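PDB 4IFA: extracellular protein containing a SCP domain from Bacillus anthracis, which is of unknown function but is an extracellular protein with a CAP-associated N-terminal region, an SCP domain and a possible role in virulence. Local coordinates for residues Pro157-Pro160 with Trp165-Leu168; Leu131-Ser136 with Thr151-Gln156. One frame throughout, in Å; residues are numbered along the deposited sequence. Where two conformers were deposited one is given.

How the contacts relate
Contact 1 is the largely buried pairing of two adjacent strands, 158-161 and 164-171, at one margin of the seven-stranded antiparallel sheet; contact 2, partly buried, sets the helix 150-155 against the loop that enters strand 134-139 of a separate three-stranded sheet. The helix is followed, after Gln156 and Pro157, by the first strand of contact 1, and the centres of the two contacts are about 8 Å apart. Main-chain hydrogen bonds carry contact 1, whereas contact 2 has none between its segments and rests on a valine methyl over an imidazole. They meet where Trp165 packs on Ile135 and Pro157 on Leu131.

Contact 1: residues Pro157-Pro160 with Trp165-Leu168; sequences PLVP and WAQL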
loop_
_atom_site.group_PDB
_atom_site.type_symbol
_atom_site.label_atom_id
_atom_site.label_comp_id
_atom_site.label_asym_id
_atom_site.label_seq_id
_atom_site.Cartn_x
_atom_site.Cartn_y
_atom_site.Cartn_z
ATOM N N PRO A 157 -4.798 0.774 -12.821
ATOM C CA PRO A 157 -4.718 1.783 -13.872
ATOM C C PRO A 157 -4.490 3.205 -13.299
ATOM O O PRO A 157 -4.673 3.443 -12.102
ATOM C CB PRO A 157 -6.093 1.677 -14.567
ATOM C CG PRO A 157 -6.991 1.212 -13.476
ATOM C CD PRO A 157 -6.163 0.211 -12.726
ATOM N N LEU A 158 -4.133 4.131 -14.194
ATOM C CA LEU A 158 -3.831 5.533 -13.863
ATOM C C LEU A 158 -4.765 6.489 -14.598
ATOM O O LEU A 158 -4.982 6.344 -15.808
ATOM C CB LEU A 158 -2.382 5.860 -14.249
ATOM C CG LEU A 158 -1.820 7.090 -13.532
ATOM C CD1 LEU A 158 -1.500 6.808 -12.032
ATOM C CD2 LEU A 158 -0.579 7.623 -14.268
ATOM N N VAL A 159 -5.323 7.464 -13.877
ATOM C CA VAL A 159 -6.232 8.466 -14.460
ATOM C C VAL A 159 -5.726 9.859 -14.080
ATOM O O VAL A 159 -5.329 10.085 -12.934
ATOM C CB VAL A 159 -7.706 8.255 -13.992
ATOM C CG1 VAL A 159 -7.850 8.522 -12.523
ATOM C CG2 VAL A 159 -8.693 9.128 -14.784
ATOM N N PRO A 160 -5.738 10.802 -15.039
ATOM C CA PRO A 160 -5.259 12.139 -14.755
ATOM C C PRO A 160 -6.263 12.879 -13.875
ATOM O O PRO A 160 -7.480 12.660 -14.016
ATOM C CB PRO A 160 -5.181 12.782 -16.155
ATOM C CG PRO A 160 -6.117 11.991 -16.998
ATOM C CD PRO A 160 -6.141 10.628 -16.455
ATOM N N TRP A 165 -2.262 12.831 -10.704
ATOM C CA TRP A 165 -2.705 11.515 -11.125
ATOM C C TRP A 165 -3.355 10.754 -9.998
ATOM O O TRP A 165 -3.082 10.997 -8.821
ATOM C CB TRP A 165 -1.474 10.710 -11.553
ATOM C CG TRP A 165 -0.640 11.451 -12.543
ATOM C CD1 TRP A 165 0.414 12.268 -12.285
ATOM C CD2 TRP A 165 -0.859 11.512 -13.958
ATOM N NE1 TRP A 165 0.898 12.809 -13.462
ATOM C CE2 TRP A 165 0.125 12.359 -14.501
ATOM C CE3 TRP A 165 -1.784 10.914 -14.819
ATOM C CZ2 TRP A 165 0.215 12.614 -15.862
ATOM C CZ3 TRP A 165 -1.691 11.182 -16.180
ATOM C CH2 TRP A 165 -0.705 12.010 -16.679
ATOM N N ALA A 166 -4.192 9.787 -10.350
ATOM C CA ALA A 166 -4.794 8.862 -9.386
ATOM C C ALA A 166 -4.548 7.459 -9.890
ATOM O O ALA A 166 -4.941 7.123 -10.992
ATOM C CB ALA A 166 -6.302 9.075 -9.218
ATOM N N GLN A 167 -3.874 6.651 -9.094
ATOM C CA GLN A 167 -3.672 5.230 -9.379
ATOM C C GLN A 167 -4.804 4.510 -8.647
ATOM O O GLN A 167 -4.941 4.619 -7.426
ATOM C CB GLN A 167 -2.319 4.765 -8.852
ATOM C CG GLN A 167 -1.878 3.337 -9.166
ATOM C CD GLN A 167 -0.446 3.058 -8.648
ATOM O OE1 GLN A 167 0.049 3.716 -7.728
ATOM N NE2 GLN A 167 0.185 2.042 -9.209
ATOM N N LEU A 168 -5.585 3.747 -9.397
ATOM C CA LEU A 168 -6.814 3.120 -8.885
ATOM C C LEU A 168 -6.547 1.647 -8.658
ATOM O O LEU A 168 -6.486 0.873 -9.605
ATOM C CB LEU A 168 -7.973 3.340 -9.863
ATOM C CG LEU A 168 -8.245 4.791 -10.294
ATOM C CD1 LEU A 168 -9.368 4.815 -11.353
ATOM C CD2 LEU A 168 -8.610 5.650 -9.113
#
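A beta hairpin at the margin of the seven-stranded antiparallel sheet brings Pro157-Pro160 against Trp165-Leu168, strand 158-161, one of the two outermost, running beside strand 164-171; the axes of the short segments 158-160 and 165-168 come within 4.7 Å, their directions 154° apart and hence antiparallel. Val159 and Ala166 form the hydrogen-bonded pair: Val159 N reaches Ala166 O at 2.9 Å, and Ala166 N returns to Val159 O at 2.8 Å. On the face beside Ala166, one of the two conformers of Val159 brings CG1 to 3.7 Å from Ala166 CB. Leu168 N gives a nearly straight bond (173°) to Pro157 O, just before the strand begins. Leu158-Gln167 and Pro160-Trp165 are non-hydrogen-bonded pairs, and their side chains share the other face of the sheet. There the two methyls of Leu158 divide the work. With CG anti to the backbone N (chi1 -160°), CD1 lies beside CB of Gln167, while CD2 slants against the six-membered part of the Trp165 indole, 3.5 Å from CE3. NE1, in the five-membered ring of the indole, is hydrogen-bonded to Asp185, which ties it to helix 185-191; Leu188 and Ile135 also touch the Trp165 side chain. Proline joins leucine on the benzo ring, Pro160 CB lying 3.8 Å from Trp165 CZ3.

Contact 2: residues Leu131-Ser136 with Thr151-Gln156; sequences LSHEIS and TEVMEQ
The short helix 150-155 lies beside the loop that leads into strand 134-139, an edge strand of the three-stranded antiparallel sheet, and the nearest CA atoms, those of His133 and Val153, are 6.5 Å apart. This is helix-on-loop packing centred on one side chain: Val153 points at the loop, and its CG2 methyl sits over a face of the His133 imidazole. The CH-pi contact measures 3.7 Å from CG2 to the ring centroid, 16° off the normal. The methyl is shifted from the ring centre toward the rim, coming closest to ND1. With its CG anti to the carbonyl carbon (chi1 -70°), His133 swings the ring out to the helix, and the two side chains cross at about a right angle. Leu131, two residues earlier, points toward the helix as well, but its CD1 makes only a loose approach to Val153 O at 4.3 Å. That carbonyl is hydrogen-bonded to the hydroxyl of Tyr122, and Leu131 packs on Tyr122 and Tyr126 of helix 122-128, so helix 122-128 touches both the loop and helix 150-155. At the helix end, Glu155 N bonds to Thr151 O and Gln156 N to Glu152 O; Gln156 is the first residue to leave helical geometry. The loop has a bond of its own: the Ser132 hydroxyl, OG, donates to Glu134 O at 2.8 Å, tilted 17° from the carbonyl plane.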
loop_
_atom_site.group_PDB
_atom_site.type_symbol
_atom_site.label_atom_id
_atom_site.label_comp_id
_atom_site.label_asym_id
_atom_site.label_seq_id
_atom_site.Cartn_x
_atom_site.Cartn_y
_atom_site.Cartn_z
ATOM N N LEU A 131 -9.830 4.308 -19.192
ATOM C CA LEU A 131 -8.478 4.129 -18.686
ATOM C C LEU A 131 -7.519 3.816 -19.813
ATOM O O LEU A 131 -7.779 2.909 -20.593
ATOM C CB LEU A 131 -8.510 2.967 -17.710
ATOM C CG LEU A 131 -9.552 3.146 -16.621
ATOM C CD1 LEU A 131 -9.764 1.873 -15.817
ATOM C CD2 LEU A 131 -9.159 4.328 -15.747
ATOM N N SER A 132 -6.430 4.578 -19.926
ATOM C CA SER A 132 -5.476 4.417 -21.052
ATOM C C SER A 132 -4.332 3.446 -20.753
ATOM O O SER A 132 -3.931 3.300 -19.593
ATOM C CB SER A 132 -4.861 5.776 -21.377
ATOM O OG SER A 132 -4.001 5.677 -22.508
ATOM N N HIS A 133 -3.785 2.816 -21.794
ATOM C CA HIS A 133 -2.634 1.920 -21.690
ATOM C C HIS A 133 -1.332 2.691 -21.794
ATOM O O HIS A 133 -0.269 2.118 -21.575
ATOM C CB HIS A 133 -2.626 0.902 -22.825
ATOM C CG HIS A 133 -3.703 -0.126 -22.726
ATOM N ND1 HIS A 133 -3.443 -1.441 -22.403
ATOM C CD2 HIS A 133 -5.043 -0.036 -22.900
ATOM C CE1 HIS A 133 -4.578 -2.116 -22.384
ATOM N NE2 HIS A 133 -5.565 -1.287 -22.679
ATOM N N GLU A 134 -1.416 3.970 -22.142
ATOM C CA GLU A 134 -0.245 4.824 -22.291
ATOM C C GLU A 134 -0.479 6.123 -21.555
ATOM O O GLU A 134 -1.550 6.729 -21.675
ATOM C CB GLU A 134 0.004 5.143 -23.771
ATOM C CG GLU A 134 0.197 3.917 -24.656
ATOM C CD GLU A 134 1.416 3.103 -24.258
ATOM O OE1 GLU A 134 2.397 3.712 -23.763
ATOM O OE2 GLU A 134 1.397 1.864 -24.444
ATOM N N ILE A 135 0.520 6.553 -20.795
ATOM C CA ILE A 135 0.450 7.802 -20.059
ATOM C C ILE A 135 1.705 8.578 -20.436
ATOM O O ILE A 135 2.812 8.043 -20.328
ATOM C CB ILE A 135 0.430 7.574 -18.532
ATOM C CG1 ILE A 135 -0.796 6.746 -18.079
ATOM C CG2 ILE A 135 0.487 8.923 -17.786
ATOM C CD1 ILE A 135 -2.130 7.468 -18.184
ATOM N N SER A 136 1.528 9.817 -20.890
ATOM C CA SER A 136 2.647 10.654 -21.302
ATOM C C SER A 136 2.701 11.922 -20.461
ATOM O O SER A 136 1.665 12.492 -20.115
ATOM C CB SER A 136 2.508 11.022 -22.782
ATOM O OG SER A 136 2.449 9.860 -23.600
ATOM N N THR A 151 -2.589 -6.471 -17.570
ATOM C CA THR A 151 -2.805 -6.738 -16.132
ATOM C C THR A 151 -2.873 -5.459 -15.315
ATOM O O THR A 151 -3.757 -5.300 -14.466
ATOM C CB THR A 151 -1.700 -7.669 -15.603
ATOM O OG1 THR A 151 -1.712 -8.868 -16.392
ATOM C CG2 THR A 151 -1.893 -8.013 -14.114
ATOM N N GLU A 152 -1.928 -4.559 -15.558
ATOM C CA GLU A 152 -1.901 -3.268 -14.883
ATOM C C GLU A 152 -3.158 -2.416 -15.165
ATOM O O GLU A 152 -3.684 -1.743 -14.271
ATOM C CB GLU A 152 -0.606 -2.526 -15.238
ATOM C CG GLU A 152 0.616 -3.201 -14.570
ATOM C CD GLU A 152 1.964 -2.783 -15.135
ATOM O OE1 GLU A 152 2.031 -2.269 -16.271
ATOM O OE2 GLU A 152 2.981 -3.011 -14.437
ATOM N N VAL A 153 -3.653 -2.456 -16.405
ATOM C CA VAL A 153 -4.859 -1.726 -16.727
ATOM C C VAL A 153 -6.081 -2.240 -15.911
ATOM O O VAL A 153 -6.968 -1.446 -15.562
ATOM C CB VAL A 153 -5.129 -1.740 -18.257
ATOM C CG1 VAL A 153 -6.547 -1.268 -18.609
ATOM C CG2 VAL A 153 -4.080 -0.893 -18.969
HETATM N N MSE A 154 -6.114 -3.539 -15.612
HETATM C CA MSE A 154 -7.218 -4.125 -14.830
HETATM C C MSE A 154 -7.035 -4.108 -13.325
HETATM O O MSE A 154 -8.030 -4.156 -12.594
HETATM C CB MSE A 154 -7.476 -5.564 -15.244
HETATM C CG MSE A 154 -8.028 -5.705 -16.659
HETATM SE SE MSE A 154 -8.394 -7.542 -17.172
HETATM C CE MSE A 154 -6.572 -8.194 -17.341
ATOM N N GLU A 155 -5.783 -4.077 -12.862
ATOM C CA GLU A 155 -5.492 -4.070 -11.432
ATOM C C GLU A 155 -5.104 -2.751 -10.800
ATOM O O GLU A 155 -5.346 -2.576 -9.601
ATOM C CB GLU A 155 -4.377 -5.115 -11.102
ATOM C CG GLU A 155 -4.834 -6.528 -11.482
ATOM C CD GLU A 155 -3.823 -7.629 -11.191
ATOM O OE1 GLU A 155 -2.716 -7.344 -10.684
ATOM O OE2 GLU A 155 -4.142 -8.788 -11.536
ATOM N N GLN A 156 -4.443 -1.869 -11.553
ATOM C CA GLN A 156 -3.926 -0.613 -11.010
ATOM C C GLN A 156 -3.719 0.467 -12.069
ATOM O O GLN A 156 -2.619 1.015 -12.206
ATOM C CB GLN A 156 -2.638 -0.872 -10.223
ATOM C CG GLN A 156 -1.601 -1.670 -11.034
ATOM C CD GLN A 156 -0.219 -1.685 -10.422
ATOM O OE1 GLN A 156 0.287 -0.650 -9.996
ATOM N NE2 GLN A 156 0.434 -2.847 -10.453
#